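Side-chain contacts in tellurite resistance protein of COG3793 (Nostoc punctiforme, PDB 2OU3), which probably acts in tellurite resistance as an all-helical TerB-family protein, and binds zinc ions and 1H-indole-3-carbaldehyde in the crystal: residues Trp12-Phe17 and Ala59-Ala64; Lys51-Gly56 and Ala101-Ala106. All coordinates share one frame; numbering follows the deposited sequence.

Interaction 1 of 2, residues Trp12-Phe17 and Ala59-Ala64. With I3A (1H-indole-3-carbaldehyde), chain E.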
ATOM      1  N   TRP A  12      -9.487  -2.017  -3.079  1.00 15.45           N
ATOM      2  CA  TRP A  12      -8.702  -2.466  -1.937  1.00 15.69           C
ATOM      3  C   TRP A  12      -7.600  -1.469  -1.663  1.00 14.19           C
ATOM      4  O   TRP A  12      -7.438  -1.012  -0.535  1.00 14.79           O
ATOM      5  CB  TRP A  12      -8.101  -3.869  -2.171  1.00 14.30           C
ATOM      6  CG  TRP A  12      -7.399  -4.424  -0.947  1.00 14.10           C
ATOM      7  CD1 TRP A  12      -7.923  -5.278  -0.056  1.00 16.15           C
ATOM      8  CD2 TRP A  12      -6.082  -4.150  -0.501  1.00 17.15           C
ATOM      9  NE1 TRP A  12      -7.031  -5.560   0.929  1.00 16.59           N
ATOM     10  CE2 TRP A  12      -5.892  -4.867   0.700  1.00 15.17           C
ATOM     11  CE3 TRP A  12      -5.046  -3.373  -0.983  1.00 13.27           C
ATOM     12  CZ2 TRP A  12      -4.696  -4.849   1.405  1.00 18.54           C
ATOM     13  CZ3 TRP A  12      -3.868  -3.351  -0.293  1.00 14.84           C
ATOM     14  CH2 TRP A  12      -3.714  -4.051   0.914  1.00 15.46           C
ATOM     15  N   ILE A  13      -6.847  -1.101  -2.699  1.00 13.92           N
ATOM     16  CA  ILE A  13      -5.710  -0.217  -2.518  0.50 14.55           C
ATOM     17  C   ILE A  13      -6.130   1.216  -2.159  1.00 14.10           C
ATOM     18  O   ILE A  13      -5.468   1.897  -1.358  1.00 14.22           O
ATOM     19  CB  ILE A  13      -4.781  -0.265  -3.777  0.50 15.80           C
ATOM     20  CG1 ILE A  13      -3.351   0.129  -3.415  0.50 19.31           C
ATOM     21  CG2 ILE A  13      -5.335   0.582  -4.930  0.50 16.47           C
ATOM     22  CD1 ILE A  13      -2.832  -0.505  -2.120  0.50 21.64           C
ATOM     23  N   ILE A  14      -7.225   1.686  -2.750  1.00 14.99           N
ATOM     24  CA  ILE A  14      -7.757   3.005  -2.400  1.00 14.17           C
ATOM     25  C   ILE A  14      -8.193   2.999  -0.947  1.00 14.47           C
ATOM     26  O   ILE A  14      -7.854   3.912  -0.176  1.00 16.07           O
ATOM     27  CB  ILE A  14      -8.922   3.395  -3.314  1.00 16.61           C
ATOM     28  CG1 ILE A  14      -8.385   3.832  -4.651  1.00 15.43           C
ATOM     29  CG2 ILE A  14      -9.731   4.510  -2.670  1.00 18.95           C
ATOM     30  CD1 ILE A  14      -7.598   5.201  -4.607  1.00 16.66           C
ATOM     31  N   ASN A  15      -8.884   1.939  -0.538  1.00 13.26           N
ATOM     32  CA  ASN A  15      -9.251   1.823   0.886  1.00 13.20           C
ATOM     33  C   ASN A  15      -8.015   1.722   1.809  1.00 14.36           C
ATOM     34  O   ASN A  15      -7.975   2.315   2.901  1.00 15.45           O
ATOM     35  CB  ASN A  15     -10.212   0.669   1.120  1.00 13.57           C
ATOM     36  CG  ASN A  15     -10.622   0.553   2.560  1.00 19.26           C
ATOM     37  OD1 ASN A  15     -10.012  -0.202   3.335  1.00 17.63           O
ATOM     38  ND2 ASN A  15     -11.609   1.341   2.954  1.00 16.10           N
ATOM     39  N   TRP A  16      -7.010   0.971   1.364  1.00 15.92           N
ATOM     40  CA  TRP A  16      -5.824   0.776   2.140  1.00 14.58           C
ATOM     41  C   TRP A  16      -5.137   2.120   2.464  1.00 14.72           C
ATOM     42  O   TRP A  16      -4.811   2.400   3.624  1.00 13.94           O
ATOM     43  CB  TRP A  16      -4.844  -0.178   1.445  1.00 13.99           C
ATOM     44  CG  TRP A  16      -3.567  -0.329   2.203  1.00 14.53           C
ATOM     45  CD1 TRP A  16      -2.362   0.316   1.940  1.00 17.13           C
ATOM     46  CD2 TRP A  16      -3.350  -1.088   3.395  1.00 12.56           C
ATOM     47  NE1 TRP A  16      -1.433  -0.043   2.879  1.00 16.38           N
ATOM     48  CE2 TRP A  16      -2.009  -0.891   3.783  1.00 18.34           C
ATOM     49  CE3 TRP A  16      -4.154  -1.920   4.176  1.00 16.06           C
ATOM     50  CZ2 TRP A  16      -1.472  -1.493   4.919  1.00 17.39           C
ATOM     51  CZ3 TRP A  16      -3.617  -2.522   5.283  1.00 22.14           C
ATOM     52  CH2 TRP A  16      -2.281  -2.330   5.632  1.00 20.72           C
ATOM     53  N   PHE A  17      -4.903   2.939   1.449  1.00 14.73           N
ATOM     54  CA  PHE A  17      -4.127   4.157   1.664  1.00 12.57           C
ATOM     55  C   PHE A  17      -4.973   5.324   2.168  1.00 13.24           C
ATOM     56  O   PHE A  17      -4.460   6.201   2.868  1.00 14.21           O
ATOM     57  CB  PHE A  17      -3.444   4.574   0.367  1.00 13.95           C
ATOM     58  CG  PHE A  17      -2.223   3.764   0.053  1.00 17.37           C
ATOM     59  CD1 PHE A  17      -1.115   3.820   0.879  1.00 16.68           C
ATOM     60  CD2 PHE A  17      -2.170   2.963  -1.075  1.00 19.85           C
ATOM     61  CE1 PHE A  17       0.034   3.098   0.581  1.00 19.89           C
ATOM     62  CE2 PHE A  17      -1.005   2.225  -1.374  1.00 24.40           C
ATOM     63  CZ  PHE A  17       0.076   2.296  -0.542  1.00 16.41           C
ATOM     64  N   ALA A  59      -0.241   5.484 -10.330  1.00 14.00           N
ATOM     65  CA  ALA A  59      -0.503   4.325 -11.205  1.00 15.46           C
ATOM     66  C   ALA A  59      -1.003   3.119 -10.432  1.00 16.20           C
ATOM     67  O   ALA A  59      -1.853   2.369 -10.954  1.00 16.63           O
ATOM     68  CB  ALA A  59       0.748   3.944 -12.000  1.00 15.50           C
ATOM     69  N   SER A  60      -0.485   2.926  -9.209  1.00 18.05           N
ATOM     70  CA  SER A  60      -0.836   1.763  -8.407  1.00 18.80           C
ATOM     71  C   SER A  60      -2.311   1.725  -8.128  1.00 17.68           C
ATOM     72  O   SER A  60      -2.819   0.655  -7.871  1.00 18.24           O
ATOM     73  CB  SER A  60      -0.074   1.707  -7.082  1.00 19.29           C
ATOM     74  OG  SER A  60      -0.562   2.650  -6.166  1.00 17.89           O
ATOM     75  N   TRP A  61      -3.006   2.867  -8.110  1.00 16.01           N
ATOM     76  CA  TRP A  61      -4.456   2.859  -7.813  1.00 16.85           C
ATOM     77  C   TRP A  61      -5.285   2.330  -8.976  1.00 18.00           C
ATOM     78  O   TRP A  61      -6.503   2.185  -8.866  1.00 18.43           O
ATOM     79  CB  TRP A  61      -5.022   4.231  -7.471  1.00 17.36           C
ATOM     80  CG  TRP A  61      -4.144   5.032  -6.571  1.00 15.77           C
ATOM     81  CD1 TRP A  61      -3.309   4.549  -5.619  1.00 16.91           C
ATOM     82  CD2 TRP A  61      -4.000   6.455  -6.553  1.00 12.24           C
ATOM     83  NE1 TRP A  61      -2.644   5.584  -5.008  1.00 14.81           N
ATOM     84  CE2 TRP A  61      -3.065   6.766  -5.553  1.00 15.75           C
ATOM     85  CE3 TRP A  61      -4.592   7.507  -7.274  1.00 15.14           C
ATOM     86  CZ2 TRP A  61      -2.679   8.079  -5.275  1.00 14.57           C
ATOM     87  CZ3 TRP A  61      -4.211   8.791  -6.998  1.00 15.62           C
ATOM     88  CH2 TRP A  61      -3.259   9.072  -6.008  1.00 16.83           C
ATOM     89  N   GLY A  62      -4.650   2.082 -10.097  1.00 15.04           N
ATOM     90  CA  GLY A  62      -5.344   1.557 -11.286  1.00 17.04           C
ATOM     91  C   GLY A  62      -6.089   2.600 -12.102  1.00 16.85           C
ATOM     92  O   GLY A  62      -6.998   2.269 -12.892  1.00 16.18           O
ATOM     93  N   VAL A  63      -5.697   3.865 -11.939  1.00 16.09           N
ATOM     94  CA  VAL A  63      -6.222   4.970 -12.778  1.00 13.53           C
ATOM     95  C   VAL A  63      -6.091   4.677 -14.280  1.00 16.90           C
ATOM     96  O   VAL A  63      -5.220   3.913 -14.711  1.00 14.93           O
ATOM     97  CB  VAL A  63      -5.570   6.337 -12.473  1.00 15.18           C
ATOM     98  CG1 VAL A  63      -5.847   6.737 -11.058  1.00 16.01           C
ATOM     99  CG2 VAL A  63      -4.039   6.372 -12.813  1.00 12.96           C
ATOM    100  N   ALA A  64      -7.004   5.249 -15.067  1.00 15.49           N
ATOM    101  CA  ALA A  64      -6.911   5.205 -16.520  1.00 14.64           C
ATOM    102  C   ALA A  64      -5.564   5.728 -16.964  1.00 15.99           C
ATOM    103  O   ALA A  64      -5.007   6.609 -16.304  1.00 13.63           O
ATOM    104  CB  ALA A  64      -8.064   6.040 -17.176  1.00 14.93           C
TER
HETATM  105  O   I3A E 163      -7.568   9.613  -6.112  1.00 14.37           O
HETATM  106  C3' I3A E 163      -6.878   9.445  -5.109  1.00 13.87           C
HETATM  107  C3  I3A E 163      -7.181  10.281  -3.922  1.00  7.99           C
HETATM  108  C2  I3A E 163      -6.542  10.160  -2.718  1.00  8.30           C
HETATM  109  N   I3A E 163      -7.102  11.076  -1.858  1.00 11.03           N
HETATM  110  C8  I3A E 163      -8.079  11.786  -2.460  1.00 11.37           C
HETATM  111  C9  I3A E 163      -8.210  11.322  -3.847  1.00 10.31           C
HETATM  112  C4  I3A E 163      -9.183  11.862  -4.703  1.00 11.96           C
HETATM  113  C5  I3A E 163      -9.986  12.870  -4.227  1.00 11.86           C
HETATM  114  C6  I3A E 163      -9.884  13.327  -2.903  1.00 12.27           C
HETATM  115  C7  I3A E 163      -8.943  12.780  -2.044  1.00 11.93           C
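Ile14 on helix 4-18 meets Trp61 at the base of its indole, where helix 48-60 gives way to a turn. Followed outward, the Trp61 side chain touches first the protein and then the ligand. Its CB lies 4.0 Å from Ile14 CD1, and Ile14 CD1 is equally close to Trp61 CG, so a single methyl serves both atoms. That methyl comes at the indole obliquely, and the two side chains cross at about a right angle. With CG anti to the carbonyl carbon (chi1 -42°), the Trp61 indole is swung beside its own backbone N and on toward the pocket. There the far rim of the six-membered ring lies under the formyl group of I3A. CZ3 of Trp61 comes within 3.3 Å of I3A C3', flanked by Trp61 CE3 and CH2, each 3.7 Å from that carbon. The formyl O of I3A is 3.6 Å from Trp61 CZ3. The formyl carbon sits over one ring face, and the contact there is van der Waals. Ser29 OG and Asp96 OD2 are hydrogen-bonded to the ligand, while Phe57 and Phe18 meet the Trp61 ring edge-to-face.

Nearer the backbone, Ile13 CG2 approaches Trp61 CA at 3.8 Å; Ile13 has two deposited conformers, so this touch is less certain. No hydrogen bond joins the two segments, whose contact is apolar and buries 200 Å² in all. Gly62, with its positive phi of 80°, turns the chain out of the helix just after Trp61. Helix 26-41 packs on the indole through Ser29 and Met33, and at the C-terminal end of helix 4-18 the carbonyls of Asn15 and Trp16 accept hydrogen bonds from Arg147 of the second subunit.

Interaction 2 of 2, residues Lys51-Gly56 and Ala101-Ala106; sequences KDWALG and AIWVSA. With ZN (zinc ion), chain C.
Two helices of the TerB-family region, 48-60 and 94-106, pack here beside a zinc site. Their short segments run at 133° to each other, nearer antiparallel than parallel, with axes 8.7 Å apart at closest approach. Trp53 has the largest share of the interface, with Val104 close behind. Its CG anti to the backbone N (chi1 -166°), Trp53 lays its indole across helix 94-106, the six-membered ring leading. On that ring, CH2 of Trp53 comes 3.6 Å from Trp103 CB, and CE3 of Trp53 is 3.7 Å from Val104 CG2. The Val104 methyl arrives obliquely, whereas the backbone carbon of Trp103 stands over one face of the Trp53 ring, offset toward its rim. The same Val104 CG2 also meets Ala54 CB, at 3.8 Å, and so fills the angle between two successive residues of helix 48-60.

The indoles of Trp53 and Trp103 are nearly parallel, with 6° between their planes, and the Trp53 six-membered and Trp103 five-membered rings have centroids 6.0 Å apart. The two planes lie at different heights and are slid so far along each other that only their rims approach, Trp53 CZ2 to Trp103 CE3 at 3.9 Å. Trp103 is steadied by a hydrogen bond from NE1 to Glu143, and Trp12 of the second subunit meets Trp53 edge-to-face.

The zinc ion is bound by the main-chain oxygen of Ser105, with Ser105 O 2.1 Å from the zinc; Glu50, Asp108, Glu115 and two waters complete the site. Since Glu50 directly precedes Lys51, the metal joins the first turn of helix 48-60 to the last turn of helix 94-106. Ser105 OG bonds back to Ala101 O at 3.0 Å, an oxygen that Ser105 N approaches from the opposite face of the carbonyl plane.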
ATOM      1  N   LYS A  51       9.255  12.910  -8.863  1.00 18.22           N
ATOM      2  CA  LYS A  51       8.092  12.806  -9.773  1.00 20.87           C
ATOM      3  C   LYS A  51       7.763  11.357 -10.111  1.00 18.75           C
ATOM      4  O   LYS A  51       6.579  10.965 -10.173  1.00 17.63           O
ATOM      5  CB  LYS A  51       8.276  13.620 -11.076  1.00 21.32           C
ATOM      6  CG  LYS A  51       6.937  13.701 -11.910  1.00 20.93           C
ATOM      7  CD  LYS A  51       6.964  14.763 -12.994  1.00 27.48           C
ATOM      8  CE  LYS A  51       5.639  14.802 -13.750  1.00 27.05           C
ATOM      9  NZ  LYS A  51       5.524  15.973 -14.680  1.00 29.60           N
ATOM     10  N   ASP A  52       8.804  10.547 -10.301  1.00 19.17           N
ATOM     11  CA  ASP A  52       8.616   9.138 -10.593  1.00 19.01           C
ATOM     12  C   ASP A  52       7.908   8.393  -9.482  1.00 16.52           C
ATOM     13  O   ASP A  52       7.061   7.557  -9.773  1.00 16.11           O
ATOM     14  CB  ASP A  52       9.906   8.427 -10.904  1.00 18.54           C
ATOM     15  CG  ASP A  52      10.481   8.844 -12.242  1.00 26.24           C
ATOM     16  OD1 ASP A  52       9.782   9.560 -12.999  1.00 35.17           O
ATOM     17  OD2 ASP A  52      11.643   8.477 -12.520  1.00 38.49           O
ATOM     18  N   TRP A  53       8.259   8.682  -8.232  1.00 15.34           N
ATOM     19  CA  TRP A  53       7.555   8.085  -7.103  1.00 16.66           C
ATOM     20  C   TRP A  53       6.067   8.462  -7.083  1.00 15.66           C
ATOM     21  O   TRP A  53       5.170   7.621  -6.830  1.00 16.17           O
ATOM     22  CB  TRP A  53       8.227   8.552  -5.830  1.00 20.09           C
ATOM     23  CG  TRP A  53       7.834   7.778  -4.638  1.00 19.35           C
ATOM     24  CD1 TRP A  53       8.489   6.695  -4.121  1.00 21.96           C
ATOM     25  CD2 TRP A  53       6.726   8.031  -3.777  1.00 17.48           C
ATOM     26  NE1 TRP A  53       7.858   6.272  -2.997  1.00 16.52           N
ATOM     27  CE2 TRP A  53       6.763   7.058  -2.766  1.00 21.74           C
ATOM     28  CE3 TRP A  53       5.690   8.979  -3.771  1.00 15.79           C
ATOM     29  CZ2 TRP A  53       5.816   6.999  -1.751  1.00 22.47           C
ATOM     30  CZ3 TRP A  53       4.736   8.896  -2.779  1.00 22.74           C
ATOM     31  CH2 TRP A  53       4.816   7.914  -1.774  1.00 22.37           C
ATOM     32  N   ALA A  54       5.786   9.726  -7.349  1.00 14.88           N
ATOM     33  CA  ALA A  54       4.406  10.225  -7.357  1.00 13.99           C
ATOM     34  C   ALA A  54       3.571   9.524  -8.448  1.00 14.13           C
ATOM     35  O   ALA A  54       2.431   9.107  -8.206  1.00 15.17           O
ATOM     36  CB  ALA A  54       4.405  11.727  -7.577  1.00 14.24           C
ATOM     37  N   LEU A  55       4.153   9.403  -9.652  1.00 13.83           N
ATOM     38  CA  LEU A  55       3.484   8.751 -10.780  1.00 15.03           C
ATOM     39  C   LEU A  55       3.249   7.279 -10.503  1.00 14.14           C
ATOM     40  O   LEU A  55       2.188   6.736 -10.841  1.00 15.59           O
ATOM     41  CB  LEU A  55       4.305   8.891 -12.057  1.00 14.68           C
ATOM     42  CG  LEU A  55       4.417  10.242 -12.747  1.00 26.19           C
ATOM     43  CD1 LEU A  55       5.263  10.101 -14.003  1.00 30.42           C
ATOM     44  CD2 LEU A  55       3.114  10.718 -13.140  1.00 20.58           C
ATOM     45  N   GLY A  56       4.223   6.642  -9.848  1.00 13.94           N
ATOM     46  CA  GLY A  56       4.100   5.223  -9.498  1.00 13.36           C
ATOM     47  C   GLY A  56       3.004   5.004  -8.455  1.00 12.51           C
ATOM     48  O   GLY A  56       2.232   4.043  -8.525  1.00 14.87           O
ATOM     49  N   ALA A 101       2.532  14.807  -0.407  1.00 13.71           N
ATOM     50  CA  ALA A 101       3.596  15.726  -0.814  1.00 12.95           C
ATOM     51  C   ALA A 101       4.878  15.527   0.000  1.00 14.64           C
ATOM     52  O   ALA A 101       5.994  15.551  -0.540  1.00 11.97           O
ATOM     53  CB  ALA A 101       3.130  17.182  -0.684  1.00 14.72           C
ATOM     54  N   ILE A 102       4.709  15.295   1.297  1.00 14.80           N
ATOM     55  CA  ILE A 102       5.848  14.969   2.180  1.00 15.45           C
ATOM     56  C   ILE A 102       6.537  13.700   1.716  1.00 15.61           C
ATOM     57  O   ILE A 102       7.757  13.673   1.588  1.00 14.76           O
ATOM     58  CB  ILE A 102       5.385  14.813   3.638  1.00 13.81           C
ATOM     59  CG1 ILE A 102       4.949  16.175   4.178  1.00 15.66           C
ATOM     60  CG2 ILE A 102       6.511  14.183   4.536  1.00 11.44           C
ATOM     61  CD1 ILE A 102       4.052  16.121   5.454  1.00 18.29           C
ATOM     62  N   TRP A 103       5.756  12.643   1.465  1.00 16.28           N
ATOM     63  CA  TRP A 103       6.301  11.364   0.993  1.00 13.98           C
ATOM     64  C   TRP A 103       6.992  11.521  -0.356  1.00 16.57           C
ATOM     65  O   TRP A 103       8.062  10.974  -0.564  1.00 16.52           O
ATOM     66  CB  TRP A 103       5.216  10.303   0.876  1.00 17.02           C
ATOM     67  CG  TRP A 103       5.007   9.509   2.085  1.00 15.55           C
ATOM     68  CD1 TRP A 103       4.079   9.708   3.056  1.00 14.88           C
ATOM     69  CD2 TRP A 103       5.774   8.372   2.480  1.00 12.36           C
ATOM     70  NE1 TRP A 103       4.191   8.726   4.029  1.00 16.28           N
ATOM     71  CE2 TRP A 103       5.239   7.908   3.709  1.00 13.08           C
ATOM     72  CE3 TRP A 103       6.876   7.711   1.928  1.00 17.49           C
ATOM     73  CZ2 TRP A 103       5.756   6.809   4.363  1.00 18.80           C
ATOM     74  CZ3 TRP A 103       7.384   6.618   2.583  1.00 19.68           C
ATOM     75  CH2 TRP A 103       6.836   6.185   3.784  1.00 16.61           C
ATOM     76  N   VAL A 104       6.384  12.282  -1.261  1.00 16.79           N
ATOM     77  CA  VAL A 104       7.026  12.566  -2.546  1.00 15.82           C
ATOM     78  C   VAL A 104       8.382  13.279  -2.366  1.00 16.48           C
ATOM     79  O   VAL A 104       9.342  12.924  -3.019  1.00 16.74           O
ATOM     80  CB  VAL A 104       6.124  13.411  -3.450  1.00 18.06           C
ATOM     81  CG1 VAL A 104       6.904  13.919  -4.664  1.00 16.85           C
ATOM     82  CG2 VAL A 104       4.904  12.567  -3.915  1.00 14.54           C
ATOM     83  N   SER A 105       8.421  14.290  -1.515  1.00 15.90           N
ATOM     84  CA  SER A 105       9.610  15.059  -1.261  1.00 19.66           C
ATOM     85  C   SER A 105      10.693  14.162  -0.637  1.00 19.60           C
ATOM     86  O   SER A 105      11.877  14.344  -0.850  1.00 21.07           O
ATOM     87  CB  SER A 105       9.271  16.217  -0.335  1.00 21.17           C
ATOM     88  OG  SER A 105       8.463  17.172  -0.995  1.00 18.57           O
ATOM     89  N   ALA A 106      10.282  13.204   0.170  1.00 17.59           N
ATOM     90  CA  ALA A 106      11.219  12.288   0.813  1.00 19.80           C
ATOM     91  C   ALA A 106      11.791  11.249  -0.148  1.00 20.82           C
ATOM     92  O   ALA A 106      12.761  10.587   0.194  1.00 23.02           O
ATOM     93  CB  ALA A 106      10.506  11.550   1.978  1.00 20.71           C
TER
HETATM   94 ZN    ZN C 161      13.189  15.566  -1.906  1.00 26.52          ZN
HETATM   95  O   HOH W   1      14.748  16.729  -3.110  1.00 22.68           O
HETATM   96  O   HOH W   2      14.583  15.049  -0.283  1.00 23.07           O

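Overall arrangement
Both interactions use helix 48-60 but at different levels: interaction 2 engages its middle, interaction 1 its C-terminal end. Their centres lie 15 Å apart. Interaction 2 is nearer the centre of the chain, about 6 Å against 12 Å, yet is only partly buried, whereas the touching residues of interaction 1 are all buried. Neither has a hydrogen bond across its segments, and both are apolar: isoleucine methyls on one tryptophan and its backbone in interaction 1, two indoles with a valine and an alanine in interaction 2. Interaction 1 ends in a ligand pocket, interaction 2 beside a metal held by oxygen atoms. Each borders the second subunit, where residues of the two contacts meet between chains.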